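Local coordinates for probable oxidoreductase (Mycobacterium abscessus, PDB 4EYE), which probably acts as an oxidoreductase of the quinone oxidoreductase group within the zinc-binding dehydrogenase family, at residues Gln28-Leu36 against Asp64-Tyr72. Residues are numbered along the deposited sequence; the frame is centred on the assembly and turned at random.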
# COMPACT_ATOMS: atom_id res chain seq x y z
N GLN A 28 -6.61 -2.28 22.50
CA GLN A 28 -7.24 -2.00 23.78
C GLN A 28 -6.68 -0.77 24.47
O GLN A 28 -7.09 -0.43 25.58
CB GLN A 28 -7.29 -3.26 24.67
CG GLN A 28 -8.42 -4.14 24.13
CD GLN A 28 -8.51 -5.50 24.71
OE1 GLN A 28 -7.87 -5.80 25.70
NE2 GLN A 28 -9.36 -6.34 24.10
N SER A 29 -5.76 -0.10 23.78
CA SER A 29 -5.25 1.20 24.23
C SER A 29 -4.63 1.87 23.00
O SER A 29 -4.57 1.25 21.92
CB SER A 29 -4.22 1.02 25.34
OG SER A 29 -2.98 0.57 24.83
N LEU A 30 -4.16 3.11 23.14
CA LEU A 30 -3.43 3.76 22.07
C LEU A 30 -1.92 3.72 22.33
O LEU A 30 -1.20 4.64 21.96
CB LEU A 30 -3.93 5.19 21.84
CG LEU A 30 -5.34 5.37 21.29
CD1 LEU A 30 -5.67 6.84 21.04
CD2 LEU A 30 -5.56 4.54 20.02
N SER A 31 -1.45 2.61 22.88
CA SER A 31 -0.03 2.44 23.21
C SER A 31 0.77 1.80 22.06
O SER A 31 1.93 1.41 22.25
CB SER A 31 0.10 1.57 24.46
OG SER A 31 -0.38 0.24 24.19
N GLY A 32 0.19 1.71 20.86
CA GLY A 32 0.87 1.03 19.76
C GLY A 32 0.66 -0.48 19.81
O GLY A 32 -0.30 -0.94 20.45
N PRO A 33 1.55 -1.26 19.16
CA PRO A 33 1.44 -2.73 19.09
C PRO A 33 1.25 -3.44 20.43
O PRO A 33 0.53 -4.44 20.49
CB PRO A 33 2.76 -3.16 18.43
CG PRO A 33 3.07 -2.04 17.52
CD PRO A 33 2.64 -0.78 18.28
N GLU A 34 1.90 -2.92 21.49
CA GLU A 34 1.80 -3.44 22.85
C GLU A 34 0.37 -3.52 23.32
O GLU A 34 0.03 -4.40 24.12
CB GLU A 34 2.61 -2.56 23.85
N GLY A 35 -0.50 -2.63 22.85
CA GLY A 35 -1.90 -2.66 23.27
C GLY A 35 -2.81 -3.61 22.51
O GLY A 35 -4.05 -3.63 22.72
N LEU A 36 -2.24 -4.41 21.62
CA LEU A 36 -3.04 -5.26 20.75
C LEU A 36 -3.27 -6.60 21.44
O LEU A 36 -2.32 -7.20 21.90
CB LEU A 36 -2.36 -5.47 19.39
CG LEU A 36 -2.22 -4.29 18.42
CD1 LEU A 36 -1.43 -4.65 17.19
CD2 LEU A 36 -3.58 -3.80 18.00
N ASP A 64 -2.51 1.45 9.69
CA ASP A 64 -2.91 0.54 10.76
C ASP A 64 -2.08 0.79 11.98
O ASP A 64 -2.58 0.97 13.09
CB ASP A 64 -2.75 -0.96 10.43
CG ASP A 64 -3.47 -1.40 9.19
OD1 ASP A 64 -4.57 -0.87 8.84
OD2 ASP A 64 -2.99 -2.42 8.60
N TYR A 65 -0.77 0.78 11.77
CA TYR A 65 0.20 1.01 12.84
C TYR A 65 0.00 2.38 13.53
O TYR A 65 -0.03 2.50 14.77
CB TYR A 65 1.60 0.89 12.24
CG TYR A 65 2.70 1.37 13.16
CD1 TYR A 65 2.87 0.80 14.41
CD2 TYR A 65 3.56 2.39 12.78
CE1 TYR A 65 3.86 1.23 15.26
CE2 TYR A 65 4.55 2.85 13.65
CZ TYR A 65 4.67 2.26 14.90
OH TYR A 65 5.65 2.66 15.78
N LEU A 66 -0.14 3.42 12.72
CA LEU A 66 -0.39 4.77 13.23
C LEU A 66 -1.65 4.79 14.09
O LEU A 66 -1.68 5.45 15.14
CB LEU A 66 -0.50 5.80 12.07
CG LEU A 66 0.78 6.05 11.22
CD1 LEU A 66 0.67 7.21 10.18
CD2 LEU A 66 1.98 6.36 12.14
N MET A 67 -2.69 4.06 13.66
CA MET A 67 -3.95 4.02 14.39
C MET A 67 -3.76 3.39 15.76
O MET A 67 -4.33 3.84 16.72
CB MET A 67 -5.03 3.28 13.60
CG MET A 67 -5.55 4.13 12.47
SD MET A 67 -6.87 3.35 11.52
CE MET A 67 -8.25 3.74 12.53
N THR A 68 -2.91 2.36 15.84
CA THR A 68 -2.64 1.74 17.13
C THR A 68 -1.95 2.69 18.13
O THR A 68 -2.03 2.46 19.34
CB THR A 68 -1.83 0.47 17.01
OG1 THR A 68 -0.46 0.76 16.73
CG2 THR A 68 -2.46 -0.44 15.95
N LYS A 69 -1.33 3.76 17.62
CA LYS A 69 -0.71 4.78 18.48
C LYS A 69 -1.52 6.05 18.65
O LYS A 69 -1.04 6.98 19.23
CB LYS A 69 0.67 5.19 17.93
CG LYS A 69 1.66 4.04 17.89
CD LYS A 69 3.07 4.48 17.60
CE LYS A 69 3.16 5.26 16.30
NZ LYS A 69 4.58 5.62 15.94
N GLY A 70 -2.71 6.10 18.07
CA GLY A 70 -3.51 7.31 18.00
C GLY A 70 -2.86 8.45 17.21
O GLY A 70 -3.08 9.62 17.53
N GLU A 71 -2.06 8.10 16.19
CA GLU A 71 -1.29 9.08 15.41
C GLU A 71 -1.71 9.17 13.97
O GLU A 71 -1.05 9.84 13.17
CB GLU A 71 0.21 8.78 15.49
CG GLU A 71 0.80 9.05 16.87
CD GLU A 71 2.23 8.59 17.02
OE1 GLU A 71 2.87 8.26 16.01
OE2 GLU A 71 2.72 8.54 18.16
N TYR A 72 -2.80 8.50 13.61
CA TYR A 72 -3.28 8.53 12.26
C TYR A 72 -4.21 9.73 12.08
O TYR A 72 -4.84 10.16 13.06
CB TYR A 72 -4.02 7.25 11.95
CG TYR A 72 -4.44 7.16 10.51
CD1 TYR A 72 -3.50 7.35 9.49
CD2 TYR A 72 -5.76 6.89 10.16
CE1 TYR A 72 -3.87 7.28 8.18
CE2 TYR A 72 -6.13 6.80 8.83
CZ TYR A 72 -5.18 7.00 7.86
OH TYR A 72 -5.52 6.92 6.54
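With chi1 of Thr68 at 75°, OG1 stands between the backbone N and carbonyl carbon of its own residue and faces Gly32, while CG2 is left to meet Leu36; Tyr65, its CG anti to the backbone N (chi1 168°), swings its ring out to Pro33. Thr68 OG1 lies 3.3 Å from Gly32 CA and gives its hydrogen back to Tyr65 O, one turn earlier, in the carbonyl plane and on a lone pair. That bond fixes the rotation of the threonine. On its other branch, Thr68 CG2 meets Leu36 CD2 at 4.1 Å, the two side chains running at about a right angle. Pro33 CD comes to the edge of the Tyr65 ring, in its plane, 3.8 Å from CE1.

The polar link is made by backbone: Gly32 N donates to Thr68 O over 2.8 Å, from above the carbonyl plane and with a bent N-H...O angle of 142°. Leu30 CA adds a CH...O contact to the same oxygen. At the helix end Leu30 lies over the turn, CD2 at 3.6 Å from Met67 O and CD1 at 3.8 Å from Gly70 CA. Lys69 lays CG against Gly32 CA, 3.6 Å away, then bends so that NZ forms a salt bridge with Glu71 OE1. Helix 322-330 also borders the contact, with Gln327 against Pro33 and Phe329 against Tyr65.

Gly70, at positive phi, closes helix 62-68 in a Schellman motif, with Gly70 N bonded to Met67 O and Glu71 N to Leu66 O. This C-terminal cap packs against the loop of the beta hairpin formed by antiparallel strands 21-27 and 36-42, a loop that contains an ST turn at Ser29 and the 3-10 turn 33-35.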